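Local coordinates for protein EvdO1 (Micromonospora carbonacea, PDB 4XBZ) that probably catalyses an oxidative cyclization in orthosomycin antibiotic biosynthesis, as a metal-dependent oxygenase of the phytanoyl-CoA dioxygenase family with a double-stranded beta-helix fold, at residues V106-E109 / D113-R116; I140-S145 / E265-L270; Q282-S287 / L324-E329. All blocks are in the same frame, centred on the assembly; numbering follows the deposited sequence.

In the fold
Interactions 1 and 2 rest on neighbouring strands, 105-109 and 139-147, toward one end of the main beta-sheet, and R107 and E109 reach S145 directly; interaction 3 packs a loop on a helix beside it. Interaction 1 is partly buried and polar at its heart, a lysine holding the end of a strand. Interaction 2 is wholly buried and pairs aliphatic groups with a glutamate whose carboxylate is hydrogen-bonded outside the contact, to H273. Interaction 3 is apolar and partly buried, a C-terminal loop laid on helix 275-293. That loop ties the set together: the backbone of L324 meets D113 of interaction 1, and H328 stacks on W143 of interaction 2. The long helix adds a link of its own, Q282 touching I140.

Interaction 1. Residues V106-E109 / D113-R116; sequences VRIE and DKAR
K114 reaches back from the end of helix 111-114 and sets its ammonium group on the last carbonyl of strand 105-109. Its NZ donates to E109 O at 2.8 Å; the nitrogen lies in the carbonyl plane, and the C=O...N angle of 154° makes the approach fairly straight. The shaft is extended through CD and bends only at the last torsion (chi4 54°), which turns NZ onto the oxygen. On the way the aliphatic part earns a second contact: K114 CD lies 3.9 Å from I108 CG2, the two side chains crossing at a slant. A long residue with a greasy shaft and a charged end suits both demands. I108 offers this methyl because CG2 stands anti to its own backbone N, while CG1 (chi1 -63°) takes the position beside that nitrogen.

Further out, K114 NZ also forms a salt bridge with D91 and a weak bond with Y110 O, so the ammonium ties the strand end at E109-Y110 to D91. With a methionine in its place, E109 O would probably lose this donor and D91 one of its cationic partners. L79 of helix 66-86 packs against both I108 and K114. E109 sends its carboxylate back along the strand, where a salt bridge joins R107 NE to E109 OE2 at 2.6 Å, met from above the carboxylate plane. This pair flanks the strand beside S145 of the adjoining strand 139-147. V106 and R107 both face V93, forming a classic beta bulge, and the whole is a tight strand-to-helix connection near the edge of the main sheet of the double-stranded beta-helix fold.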
loop_
_atom_site.group_PDB
_atom_site.type_symbol
_atom_site.label_atom_id
_atom_site.label_comp_id
_atom_site.label_asym_id
_atom_site.label_seq_id
_atom_site.Cartn_x
_atom_site.Cartn_y
_atom_site.Cartn_z
ATOM N N VAL A 106 -19.473 -25.505 5.015
ATOM C CA VAL A 106 -18.335 -25.155 4.171
ATOM C C VAL A 106 -17.563 -23.952 4.717
ATOM O O VAL A 106 -16.436 -23.680 4.277
ATOM C CB VAL A 106 -18.777 -24.855 2.712
ATOM C CG1 VAL A 106 -19.197 -26.147 2.000
ATOM C CG2 VAL A 106 -19.905 -23.845 2.691
ATOM N N ARG A 107 -18.165 -23.240 5.671
ATOM C CA ARG A 107 -17.517 -22.073 6.255
ATOM C C ARG A 107 -18.033 -21.774 7.650
ATOM O O ARG A 107 -19.241 -21.774 7.901
ATOM C CB ARG A 107 -17.708 -20.852 5.345
ATOM C CG ARG A 107 -17.010 -19.566 5.788
ATOM C CD ARG A 107 -17.316 -18.440 4.795
ATOM N NE ARG A 107 -17.017 -17.103 5.319
ATOM C CZ ARG A 107 -16.246 -16.194 4.709
ATOM N NH1 ARG A 107 -15.663 -16.479 3.546
ATOM N NH2 ARG A 107 -16.038 -15.002 5.270
ATOM N N ILE A 108 -17.100 -21.509 8.555
ATOM C CA ILE A 108 -17.426 -21.076 9.912
ATOM C C ILE A 108 -16.940 -19.622 10.125
ATOM O O ILE A 108 -15.781 -19.314 9.879
ATOM C CB ILE A 108 -16.801 -22.041 10.959
ATOM C CG1 ILE A 108 -17.407 -23.435 10.810
ATOM C CG2 ILE A 108 -17.008 -21.544 12.374
ATOM C CD1 ILE A 108 -16.567 -24.527 11.391
ATOM N N GLU A 109 -17.833 -18.731 10.568
ATOM C CA GLU A 109 -17.462 -17.329 10.817
ATOM C C GLU A 109 -17.060 -17.071 12.257
ATOM O O GLU A 109 -17.559 -17.729 13.184
ATOM C CB GLU A 109 -18.604 -16.374 10.469
ATOM C CG GLU A 109 -19.068 -16.421 9.025
ATOM C CD GLU A 109 -18.243 -15.570 8.080
ATOM O OE1 GLU A 109 -17.368 -14.793 8.526
ATOM O OE2 GLU A 109 -18.493 -15.689 6.866
ATOM N N ASP A 113 -12.971 -15.641 17.535
ATOM C CA ASP A 113 -13.697 -15.665 18.802
ATOM C C ASP A 113 -13.851 -17.105 19.320
ATOM O O ASP A 113 -13.892 -17.344 20.529
ATOM C CB ASP A 113 -15.067 -15.008 18.624
ATOM C CG ASP A 113 -15.817 -14.831 19.935
ATOM O OD1 ASP A 113 -15.200 -14.407 20.936
ATOM O OD2 ASP A 113 -17.039 -15.102 19.954
ATOM N N LYS A 114 -13.908 -18.066 18.400
ATOM C CA LYS A 114 -14.313 -19.422 18.769
ATOM C C LYS A 114 -13.154 -20.280 19.255
ATOM O O LYS A 114 -13.358 -21.261 19.946
ATOM C CB LYS A 114 -15.023 -20.103 17.589
ATOM C CG LYS A 114 -16.399 -19.513 17.287
ATOM C CD LYS A 114 -17.019 -20.100 16.020
ATOM C CE LYS A 114 -18.440 -19.563 15.811
ATOM N NZ LYS A 114 -18.514 -18.058 15.802
ATOM N N ALA A 115 -11.933 -19.901 18.921
ATOM C CA ALA A 115 -10.799 -20.769 19.194
ATOM C C ALA A 115 -9.548 -19.965 19.513
ATOM O O ALA A 115 -9.038 -19.233 18.668
ATOM C CB ALA A 115 -10.548 -21.686 18.007
ATOM N N ARG A 116 -9.046 -20.138 20.730
ATOM C CA ARG A 116 -7.919 -19.365 21.226
ATOM C C ARG A 116 -6.654 -19.456 20.347
ATOM O O ARG A 116 -5.952 -18.450 20.169
ATOM C CB ARG A 116 -7.603 -19.788 22.672
ATOM C CG ARG A 116 -6.612 -18.867 23.390
ATOM C CD ARG A 116 -6.341 -19.273 24.843
ATOM N NE ARG A 116 -5.108 -18.655 25.324
ATOM C CZ ARG A 116 -5.044 -17.451 25.879
ATOM N NH1 ARG A 116 -6.152 -16.745 26.035
ATOM N NH2 ARG A 116 -3.876 -16.950 26.278
#

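Interaction 2. Residues I140-S145 / E265-L270; sequences IPTWDS and EVEWQL
I140 opens the contact by sending its CD1 methyl toward helix 264-270, where it stops 4.3 Å from E267 CG. The branched, apolar side chain suits a buried spot facing the methylene part of the glutamate, and Q282 of helix 275-293 packs against it as well. Two residues on, T142 points the same way, as alternate residues of a strand do, and its CG2 methyl comes 4.3 Å from E267 OE2. A chi1 of 55° turns the two branches of the threonine to different tasks: the methyl meets E267, while OG1 is hydrogen-bonded to E260 of the adjoining strand 256-263.

From the helix, E267 alone supplies the touching side chain. Its bends at chi1 and chi2 (-88° and -83°) fold the chain so that CG lies by I140 and the carboxylate by T142. OE2 is hydrogen-bonded to ND1 of H273, whose ring also meets that of W143, the next residue of the strand. The buried carboxylate thus meets a methyl of T142 here, without a polar partner across the interface, and finds its hydrogen bond at H273; a protonated, positively charged H273 would probably help to stabilise a negative E267.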
loop_
_atom_site.group_PDB
_atom_site.type_symbol
_atom_site.label_atom_id
_atom_site.label_comp_id
_atom_site.label_asym_id
_atom_site.label_seq_id
_atom_site.Cartn_x
_atom_site.Cartn_y
_atom_site.Cartn_z
ATOM N N ILE A 140 -7.128 -2.441 9.995
ATOM C CA ILE A 140 -7.959 -3.139 10.958
ATOM C C ILE A 140 -8.377 -4.490 10.383
ATOM O O ILE A 140 -8.499 -4.635 9.166
ATOM C CB ILE A 140 -9.200 -2.321 11.354
ATOM C CG1 ILE A 140 -10.058 -1.990 10.132
ATOM C CG2 ILE A 140 -8.796 -1.046 12.088
ATOM C CD1 ILE A 140 -11.555 -1.889 10.462
ATOM N N PRO A 141 -8.564 -5.490 11.253
ATOM C CA PRO A 141 -9.102 -6.792 10.832
ATOM C C PRO A 141 -10.625 -6.753 10.645
ATOM O O PRO A 141 -11.325 -6.196 11.492
ATOM C CB PRO A 141 -8.716 -7.711 11.990
ATOM C CG PRO A 141 -8.725 -6.776 13.211
ATOM C CD PRO A 141 -8.187 -5.470 12.681
ATOM N N THR A 142 -11.141 -7.322 9.562
ATOM C CA THR A 142 -12.576 -7.263 9.332
ATOM C C THR A 142 -13.182 -8.662 9.398
ATOM O O THR A 142 -13.391 -9.195 10.485
ATOM C CB THR A 142 -12.918 -6.575 7.979
ATOM O OG1 THR A 142 -12.226 -7.230 6.916
ATOM C CG2 THR A 142 -12.513 -5.065 7.994
ATOM N N TRP A 143 -13.479 -9.246 8.247
ATOM C CA TRP A 143 -13.919 -10.622 8.193
ATOM C C TRP A 143 -12.838 -11.548 8.724
ATOM O O TRP A 143 -11.647 -11.347 8.461
ATOM C CB TRP A 143 -14.314 -11.008 6.756
ATOM C CG TRP A 143 -15.706 -10.537 6.371
ATOM C CD1 TRP A 143 -16.870 -11.279 6.404
ATOM C CD2 TRP A 143 -16.089 -9.223 5.923
ATOM N NE1 TRP A 143 -17.938 -10.505 6.002
ATOM C CE2 TRP A 143 -17.487 -9.245 5.702
ATOM C CE3 TRP A 143 -15.387 -8.037 5.677
ATOM C CZ2 TRP A 143 -18.190 -8.127 5.247
ATOM C CZ3 TRP A 143 -16.090 -6.921 5.230
ATOM C CH2 TRP A 143 -17.477 -6.974 5.020
ATOM N N ASP A 144 -13.253 -12.543 9.505
ATOM C CA ASP A 144 -12.367 -13.634 9.903
ATOM C C ASP A 144 -13.172 -14.939 9.878
ATOM O O ASP A 144 -14.283 -15.018 10.405
ATOM C CB ASP A 144 -11.718 -13.370 11.281
ATOM C CG ASP A 144 -12.641 -13.694 12.472
ATOM O OD1 ASP A 144 -12.728 -14.884 12.849
ATOM O OD2 ASP A 144 -13.255 -12.760 13.053
ATOM N N SER A 145 -12.622 -15.964 9.243
ATOM C CA SER A 145 -13.382 -17.196 9.042
ATOM C C SER A 145 -12.487 -18.358 8.656
ATOM O O SER A 145 -11.320 -18.169 8.339
ATOM C CB SER A 145 -14.448 -16.998 7.954
ATOM O OG SER A 145 -13.856 -16.632 6.714
ATOM N N GLU A 265 -9.089 4.462 7.669
ATOM C CA GLU A 265 -9.607 5.696 7.087
ATOM C C GLU A 265 -10.532 5.395 5.907
ATOM O O GLU A 265 -11.382 6.212 5.563
ATOM C CB GLU A 265 -8.475 6.641 6.645
ATOM C CG GLU A 265 -7.744 6.228 5.369
ATOM C CD GLU A 265 -6.589 5.285 5.635
ATOM O OE1 GLU A 265 -6.498 4.744 6.766
ATOM O OE2 GLU A 265 -5.766 5.089 4.713
ATOM N N VAL A 266 -10.366 4.236 5.284
ATOM C CA VAL A 266 -11.228 3.855 4.168
ATOM C C VAL A 266 -12.592 3.431 4.696
ATOM O O VAL A 266 -13.625 3.840 4.157
ATOM C CB VAL A 266 -10.609 2.715 3.323
ATOM C CG1 VAL A 266 -11.671 2.030 2.435
ATOM C CG2 VAL A 266 -9.399 3.233 2.503
ATOM N N GLU A 267 -12.594 2.613 5.749
ATOM C CA GLU A 267 -13.844 2.217 6.403
ATOM C C GLU A 267 -14.566 3.438 6.944
ATOM O O GLU A 267 -15.776 3.596 6.758
ATOM C CB GLU A 267 -13.599 1.217 7.539
ATOM C CG GLU A 267 -13.596 -0.254 7.084
ATOM C CD GLU A 267 -14.989 -0.841 6.988
ATOM O OE1 GLU A 267 -15.968 -0.145 7.338
ATOM O OE2 GLU A 267 -15.114 -2.001 6.563
ATOM N N TRP A 268 -13.806 4.300 7.605
ATOM C CA TRP A 268 -14.357 5.508 8.181
ATOM C C TRP A 268 -15.160 6.298 7.158
ATOM O O TRP A 268 -16.270 6.699 7.459
ATOM C CB TRP A 268 -13.235 6.354 8.783
ATOM C CG TRP A 268 -13.644 7.718 9.207
ATOM C CD1 TRP A 268 -14.675 8.055 10.052
ATOM C CD2 TRP A 268 -13.021 8.947 8.820
ATOM N NE1 TRP A 268 -14.728 9.423 10.203
ATOM C CE2 TRP A 268 -13.722 9.992 9.455
ATOM C CE3 TRP A 268 -11.931 9.267 7.994
ATOM C CZ2 TRP A 268 -13.366 11.337 9.287
ATOM C CZ3 TRP A 268 -11.583 10.602 7.830
ATOM C CH2 TRP A 268 -12.296 11.615 8.469
ATOM N N GLN A 269 -14.648 6.453 5.938
ATOM C CA GLN A 269 -15.294 7.317 4.937
ATOM C C GLN A 269 -16.153 6.590 3.916
ATOM O O GLN A 269 -17.061 7.180 3.342
ATOM C CB GLN A 269 -14.256 8.140 4.143
ATOM C CG GLN A 269 -13.570 9.215 4.926
ATOM C CD GLN A 269 -12.948 10.279 4.034
ATOM O OE1 GLN A 269 -12.444 9.988 2.941
ATOM N NE2 GLN A 269 -13.001 11.523 4.487
ATOM N N LEU A 270 -15.841 5.335 3.633
ATOM C CA LEU A 270 -16.564 4.647 2.572
ATOM C C LEU A 270 -17.361 3.447 3.077
ATOM O O LEU A 270 -18.110 2.852 2.315
ATOM C CB LEU A 270 -15.596 4.201 1.470
ATOM C CG LEU A 270 -14.692 5.280 0.851
ATOM C CD1 LEU A 270 -13.828 4.677 -0.234
ATOM C CD2 LEU A 270 -15.478 6.486 0.307
#

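Interaction 3. Residues Q282-S287 / L324-E329; sequences QQVLRS and LRFAHE
V284 uses its two methyls on two different residues of the C-terminal loop, CG1 on L324 and CG2 on F326. The fork is set by chi1 of 173°: CG1 stands anti to the backbone N, and CG2 takes the place beside that nitrogen. CG2 comes to 3.7 Å from F326 CE2 and 4.0 Å from F326 CD2, so it approaches the CE2-CD2 side of the ring obliquely. The two side chains run past each other in opposite directions. F326 directs its ring toward the helix, and its other neighbours there, L280 and K281, belong to the same helix 275-293. A beta-branched valine suits this point because both of its branches lie close to the backbone and present a short, broad apolar surface.

L324 completes the contact with a single branch. Although its first bond does not aim at the helix, CD1 stands anti to CA (chi2 -171°) and the other branch, CD2, is the one that faces the helix, 4.2 Å from V284 CG1 and equally far from S287 OG. The methyl therefore meets two residues three positions apart, hence on one face of the helix, and C288, the residue after S287, also touches L324. S287, small and near the border of the contact, can adjoin a leucine methyl without crowding it.

Hydrogen bonds secure the loop from other directions: L324 N goes to D113 OD1, and H328 N to Y110 OH. This is apolar helix-loop packing, the C-terminal segment lying along helix 275-293 beside the main sheet of the double-stranded beta-helix fold.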
loop_
_atom_site.group_PDB
_atom_site.type_symbol
_atom_site.label_atom_id
_atom_site.label_comp_id
_atom_site.label_asym_id
_atom_site.label_seq_id
_atom_site.Cartn_x
_atom_site.Cartn_y
_atom_site.Cartn_z
ATOM N N GLN A 282 -10.191 -2.653 16.375
ATOM C CA GLN A 282 -8.888 -2.265 16.901
ATOM C C GLN A 282 -8.656 -2.922 18.260
ATOM O O GLN A 282 -7.548 -3.370 18.566
ATOM C CB GLN A 282 -8.773 -0.738 17.017
ATOM C CG GLN A 282 -8.557 -0.034 15.680
ATOM C CD GLN A 282 -8.589 1.482 15.792
ATOM O OE1 GLN A 282 -9.400 2.050 16.523
ATOM N NE2 GLN A 282 -7.716 2.142 15.059
ATOM N N GLN A 283 -9.711 -2.966 19.068
ATOM C CA GLN A 283 -9.656 -3.613 20.373
ATOM C C GLN A 283 -9.432 -5.121 20.213
ATOM O O GLN A 283 -8.666 -5.724 20.973
ATOM C CB GLN A 283 -10.939 -3.364 21.174
ATOM C CG GLN A 283 -11.157 -1.941 21.715
ATOM C CD GLN A 283 -12.173 -1.944 22.853
ATOM O OE1 GLN A 283 -11.946 -2.568 23.888
ATOM N NE2 GLN A 283 -13.308 -1.291 22.647
ATOM N N VAL A 284 -10.113 -5.719 19.236
ATOM C CA VAL A 284 -9.870 -7.117 18.874
ATOM C C VAL A 284 -8.380 -7.326 18.517
ATOM O O VAL A 284 -7.725 -8.230 19.052
ATOM C CB VAL A 284 -10.752 -7.560 17.683
ATOM C CG1 VAL A 284 -10.364 -8.963 17.212
ATOM C CG2 VAL A 284 -12.214 -7.483 18.042
ATOM N N LEU A 285 -7.844 -6.467 17.648
ATOM C CA LEU A 285 -6.447 -6.587 17.217
ATOM C C LEU A 285 -5.483 -6.509 18.402
ATOM O O LEU A 285 -4.551 -7.320 18.531
ATOM C CB LEU A 285 -6.096 -5.501 16.198
ATOM C CG LEU A 285 -4.715 -5.644 15.550
ATOM C CD1 LEU A 285 -4.647 -6.943 14.793
ATOM C CD2 LEU A 285 -4.377 -4.479 14.611
ATOM N N ARG A 286 -5.705 -5.521 19.263
ATOM C CA ARG A 286 -4.819 -5.309 20.401
ATOM C C ARG A 286 -4.976 -6.446 21.406
ATOM O O ARG A 286 -4.011 -6.855 22.048
ATOM C CB ARG A 286 -5.096 -3.951 21.063
ATOM C CG ARG A 286 -4.899 -2.772 20.124
ATOM C CD ARG A 286 -5.226 -1.457 20.785
ATOM N NE ARG A 286 -4.057 -0.913 21.453
ATOM C CZ ARG A 286 -3.966 -0.736 22.762
ATOM N NH1 ARG A 286 -4.992 -1.049 23.544
ATOM N NH2 ARG A 286 -2.854 -0.238 23.286
ATOM N N SER A 287 -6.192 -6.968 21.522
ATOM C CA SER A 287 -6.425 -8.085 22.407
ATOM C C SER A 287 -5.690 -9.323 21.907
ATOM O O SER A 287 -5.083 -10.039 22.700
ATOM C CB SER A 287 -7.912 -8.366 22.540
ATOM O OG SER A 287 -8.108 -9.477 23.392
ATOM N N LEU A 324 -14.664 -11.334 20.932
ATOM C CA LEU A 324 -13.917 -11.073 19.712
ATOM C C LEU A 324 -14.836 -11.134 18.503
ATOM O O LEU A 324 -14.392 -11.043 17.371
ATOM C CB LEU A 324 -12.767 -12.067 19.562
ATOM C CG LEU A 324 -11.710 -12.016 20.671
ATOM C CD1 LEU A 324 -10.513 -12.861 20.319
ATOM C CD2 LEU A 324 -11.269 -10.588 20.929
ATOM N N ARG A 325 -16.129 -11.285 18.741
ATOM C CA ARG A 325 -17.059 -11.452 17.635
ATOM C C ARG A 325 -18.003 -10.275 17.503
ATOM O O ARG A 325 -18.763 -9.962 18.416
ATOM C CB ARG A 325 -17.850 -12.740 17.797
ATOM C CG ARG A 325 -19.074 -12.847 16.905
ATOM C CD ARG A 325 -19.982 -13.986 17.393
ATOM N NE ARG A 325 -21.044 -14.305 16.444
ATOM C CZ ARG A 325 -22.195 -13.646 16.378
ATOM N NH1 ARG A 325 -22.420 -12.625 17.198
ATOM N NH2 ARG A 325 -23.117 -13.999 15.491
ATOM N N PHE A 326 -17.946 -9.639 16.338
ATOM C CA PHE A 326 -18.768 -8.481 16.039
ATOM C C PHE A 326 -19.455 -8.662 14.722
ATOM O O PHE A 326 -18.865 -8.437 13.668
ATOM C CB PHE A 326 -17.914 -7.232 16.036
ATOM C CG PHE A 326 -17.395 -6.905 17.376
ATOM C CD1 PHE A 326 -18.152 -6.123 18.250
ATOM C CD2 PHE A 326 -16.191 -7.434 17.805
ATOM C CE1 PHE A 326 -17.688 -5.838 19.511
ATOM C CE2 PHE A 326 -15.726 -7.164 19.070
ATOM C CZ PHE A 326 -16.474 -6.357 19.929
ATOM N N ALA A 327 -20.710 -9.067 14.795
ATOM C CA ALA A 327 -21.435 -9.510 13.622
ATOM C C ALA A 327 -21.657 -8.354 12.679
ATOM O O ALA A 327 -22.247 -7.345 13.052
ATOM C CB ALA A 327 -22.759 -10.149 14.013
ATOM N N HIS A 328 -21.178 -8.540 11.451
ATOM C CA HIS A 328 -21.203 -7.532 10.393
ATOM C C HIS A 328 -22.559 -6.838 10.221
ATOM O O HIS A 328 -22.617 -5.626 10.014
ATOM C CB HIS A 328 -20.770 -8.179 9.064
ATOM C CG HIS A 328 -19.378 -8.744 9.094
ATOM N ND1 HIS A 328 -18.251 -7.948 9.143
ATOM C CD2 HIS A 328 -18.935 -10.025 9.104
ATOM C CE1 HIS A 328 -17.174 -8.715 9.182
ATOM N NE2 HIS A 328 -17.561 -9.979 9.159
ATOM N N GLU A 329 -23.646 -7.591 10.329
ATOM C CA GLU A 329 -24.962 -7.020 10.044
ATOM C C GLU A 329 -25.386 -6.069 11.158
ATOM O O GLU A 329 -26.232 -5.205 10.947
ATOM C CB GLU A 329 -26.015 -8.120 9.841
ATOM C CG GLU A 329 -26.243 -9.006 11.038
ATOM C CD GLU A 329 -25.328 -10.226 11.072
ATOM O OE1 GLU A 329 -24.294 -10.247 10.354
ATOM O OE2 GLU A 329 -25.658 -11.179 11.816
#